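Local coordinates for glycine betaine/carnitine/choline ABC transporter%2C ATP-binding protein%2C putative (Staphylococcus aureus, PDB 5IIP), which probably energises osmolyte uptake as the ATPase subunit of the OpuC transporter, its tandem CBS domains probably sensing c-di-AMP, the second messenger that inhibits uptake, at residues 54-59 / 66-71. Residues are numbered along the deposited sequence; the frame is centred on the assembly and turned at random.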
ATOM      1  N   ASN D  54      19.544  -0.166  -9.445  1.00 43.75           N
ATOM      2  CA  ASN D  54      19.937  -0.259 -10.818  1.00 42.28           C
ATOM      3  C   ASN D  54      19.597  -1.617 -11.366  1.00 40.55           C
ATOM      4  O   ASN D  54      19.221  -1.733 -12.489  1.00 41.49           O
ATOM      5  CB  ASN D  54      21.380   0.132 -11.004  1.00 49.38           C
ATOM      6  CG  ASN D  54      21.555   1.620 -11.041  1.00 52.93           C
ATOM      7  OD1 ASN D  54      20.921   2.287 -11.817  1.00 48.85           O
ATOM      8  ND2 ASN D  54      22.411   2.144 -10.199  1.00 62.77           N
ATOM      9  N   ASP D  55      19.719  -2.646 -10.556  1.00 40.82           N
ATOM     10  CA  ASP D  55      19.372  -3.994 -10.974  1.00 42.06           C
ATOM     11  C   ASP D  55      17.895  -4.080 -11.293  1.00 42.29           C
ATOM     12  O   ASP D  55      17.520  -4.751 -12.204  1.00 40.31           O
ATOM     13  CB  ASP D  55      19.736  -5.037  -9.915  1.00 39.55           C
ATOM     14  CG  ASP D  55      21.216  -5.276  -9.796  1.00 47.56           C
ATOM     15  OD1 ASP D  55      21.906  -5.306 -10.811  1.00 45.74           O
ATOM     16  OD2 ASP D  55      21.690  -5.449  -8.679  1.00 41.77           O
ATOM     17  N   ALA D  56      17.085  -3.394 -10.497  1.00 39.36           N
ATOM     18  CA  ALA D  56      15.645  -3.349 -10.638  1.00 41.29           C
ATOM     19  C   ALA D  56      15.240  -2.720 -11.921  1.00 40.49           C
ATOM     20  O   ALA D  56      14.306  -3.123 -12.542  1.00 39.24           O
ATOM     21  CB  ALA D  56      15.009  -2.607  -9.493  1.00 44.01           C
ATOM     22  N   VAL D  57      15.959  -1.700 -12.301  1.00 40.85           N
ATOM     23  CA  VAL D  57      15.732  -1.043 -13.558  1.00 43.20           C
ATOM     24  C   VAL D  57      15.985  -2.016 -14.722  1.00 45.90           C
ATOM     25  O   VAL D  57      15.238  -2.041 -15.650  1.00 45.34           O
ATOM     26  CB  VAL D  57      16.625   0.209 -13.650  1.00 45.72           C
ATOM     27  CG1 VAL D  57      16.948   0.621 -15.060  1.00 47.57           C
ATOM     28  CG2 VAL D  57      15.997   1.364 -12.922  1.00 46.42           C
ATOM     29  N   HIS D  58      17.049  -2.801 -14.674  1.00 46.24           N
ATOM     30  CA  HIS D  58      17.361  -3.721 -15.745  1.00 53.27           C
ATOM     31  C   HIS D  58      16.349  -4.782 -15.916  1.00 50.08           C
ATOM     32  O   HIS D  58      16.001  -5.130 -17.013  1.00 48.69           O
ATOM     33  CB  HIS D  58      18.723  -4.378 -15.535  1.00 51.77           C
ATOM     34  CG  HIS D  58      19.851  -3.409 -15.516  1.00 45.21           C
ATOM     35  ND1 HIS D  58      20.849  -3.451 -14.573  1.00 45.96           N
ATOM     36  CD2 HIS D  58      20.121  -2.342 -16.299  1.00 40.66           C
ATOM     37  CE1 HIS D  58      21.693  -2.461 -14.785  1.00 43.00           C
ATOM     38  NE2 HIS D  58      21.263  -1.763 -15.815  1.00 41.84           N
ATOM     39  N   ILE D  59      15.888  -5.306 -14.806  1.00 48.53           N
ATOM     40  CA  ILE D  59      14.914  -6.374 -14.798  1.00 46.06           C
ATOM     41  C   ILE D  59      13.614  -5.961 -15.402  1.00 52.32           C
ATOM     42  O   ILE D  59      12.970  -6.729 -16.058  1.00 54.28           O
ATOM     43  CB  ILE D  59      14.682  -6.860 -13.384  1.00 50.16           C
ATOM     44  CG1 ILE D  59      15.985  -7.397 -12.855  1.00 47.22           C
ATOM     45  CG2 ILE D  59      13.625  -7.919 -13.332  1.00 52.44           C
ATOM     46  CD1 ILE D  59      15.874  -8.078 -11.545  1.00 47.15           C
ATOM     47  N   ASP D  66       5.672  -2.977 -15.440  1.00 58.32           N
ATOM     48  CA  ASP D  66       5.493  -1.785 -14.619  1.00 58.54           C
ATOM     49  C   ASP D  66       6.085  -1.818 -13.221  1.00 54.84           C
ATOM     50  O   ASP D  66       6.588  -0.831 -12.776  1.00 57.21           O
ATOM     51  N   THR D  67       6.009  -2.927 -12.517  1.00 49.17           N
ATOM     52  CA  THR D  67       6.687  -3.038 -11.240  1.00 49.83           C
ATOM     53  C   THR D  67       7.059  -4.475 -10.883  1.00 51.62           C
ATOM     54  O   THR D  67       6.628  -5.426 -11.488  1.00 50.50           O
ATOM     55  N   ILE D  68       7.907  -4.581  -9.884  1.00 46.16           N
ATOM     56  CA  ILE D  68       8.431  -5.827  -9.450  1.00 45.79           C
ATOM     57  C   ILE D  68       8.227  -6.023  -7.986  1.00 42.18           C
ATOM     58  O   ILE D  68       8.086  -5.109  -7.233  1.00 36.70           O
ATOM     59  CB  ILE D  68       9.938  -5.889  -9.715  1.00 45.17           C
ATOM     60  CG1 ILE D  68      10.594  -4.639  -9.220  1.00 43.34           C
ATOM     61  CG2 ILE D  68      10.231  -5.969 -11.177  1.00 46.57           C
ATOM     62  CD1 ILE D  68      12.054  -4.576  -9.486  1.00 46.64           C
ATOM     63  N   PHE D  69       8.269  -7.270  -7.613  1.00 44.65           N
ATOM     64  CA  PHE D  69       8.113  -7.670  -6.261  1.00 39.06           C
ATOM     65  C   PHE D  69       9.394  -8.181  -5.640  1.00 39.22           C
ATOM     66  O   PHE D  69      10.084  -8.962  -6.208  1.00 37.53           O
ATOM     67  CB  PHE D  69       7.055  -8.726  -6.213  1.00 40.09           C
ATOM     68  CG  PHE D  69       5.781  -8.281  -6.750  1.00 41.33           C
ATOM     69  CD1 PHE D  69       4.885  -7.661  -5.957  1.00 41.43           C
ATOM     70  CD2 PHE D  69       5.510  -8.437  -8.051  1.00 46.39           C
ATOM     71  CE1 PHE D  69       3.713  -7.218  -6.451  1.00 50.19           C
ATOM     72  CE2 PHE D  69       4.338  -7.999  -8.569  1.00 50.98           C
ATOM     73  CZ  PHE D  69       3.430  -7.387  -7.764  1.00 51.00           C
ATOM     74  N   VAL D  70       9.675  -7.708  -4.444  1.00 39.53           N
ATOM     75  CA  VAL D  70      10.826  -8.092  -3.689  1.00 34.88           C
ATOM     76  C   VAL D  70      10.546  -9.276  -2.803  1.00 34.40           C
ATOM     77  O   VAL D  70       9.616  -9.279  -2.080  1.00 34.68           O
ATOM     78  CB  VAL D  70      11.266  -6.951  -2.791  1.00 34.68           C
ATOM     79  CG1 VAL D  70      12.579  -7.237  -2.116  1.00 35.97           C
ATOM     80  CG2 VAL D  70      11.380  -5.698  -3.578  1.00 38.82           C
ATOM     81  N   VAL D  71      11.388 -10.280  -2.877  1.00 36.21           N
ATOM     82  CA  VAL D  71      11.255 -11.451  -2.065  1.00 36.25           C
ATOM     83  C   VAL D  71      12.596 -11.772  -1.502  1.00 40.01           C
ATOM     84  O   VAL D  71      13.572 -11.300  -1.982  1.00 37.54           O
ATOM     85  CB  VAL D  71      10.819 -12.666  -2.853  1.00 40.06           C
ATOM     86  CG1 VAL D  71       9.410 -12.538  -3.318  1.00 41.00           C
ATOM     87  CG2 VAL D  71      11.724 -12.890  -4.013  1.00 40.52           C
TER
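Ile-68, on the strand that follows helix 53-63, reaches back to that helix with both arms of its branched side chain. Its longer arm ends on Ala-56: CD1 of Ile-68 lies 3.6 Å from CB of Ala-56 and 4.0 Å from the CA of the same alanine, so the methyl meets the helix at the base of a short side chain. CG1 of Ile-68 sits between its own backbone N and carbonyl carbon (chi1 48°), and the chain then runs on extended (chi2 -177°), carrying CD1 out to the helix. The shorter arm, CG2, stands beside the backbone N and faces Ile-59 one turn along, where the two CG2 methyls of Ile-59 and Ile-68 approach more loosely, at 4.5 Å. Ile-47 of strand 46-48 touches both Ala-56 and Ile-59, and Ile-45, in the loop just before that strand, touches Ile-59 and Ile-68, extending the apolar layer. Phe-69 turns to the other face of the sheet, where it meets Phe-80 and side chains of strands 127-131 and 137-142 from the second CBS motif. The contact thus closes the beta-alpha-beta unit of the first CBS motif. Between the two segments it consists of methyl packing without a hydrogen bond, a small interface of 118 Å² in which dispersion and the burial of methyl groups hold the helix against the strand.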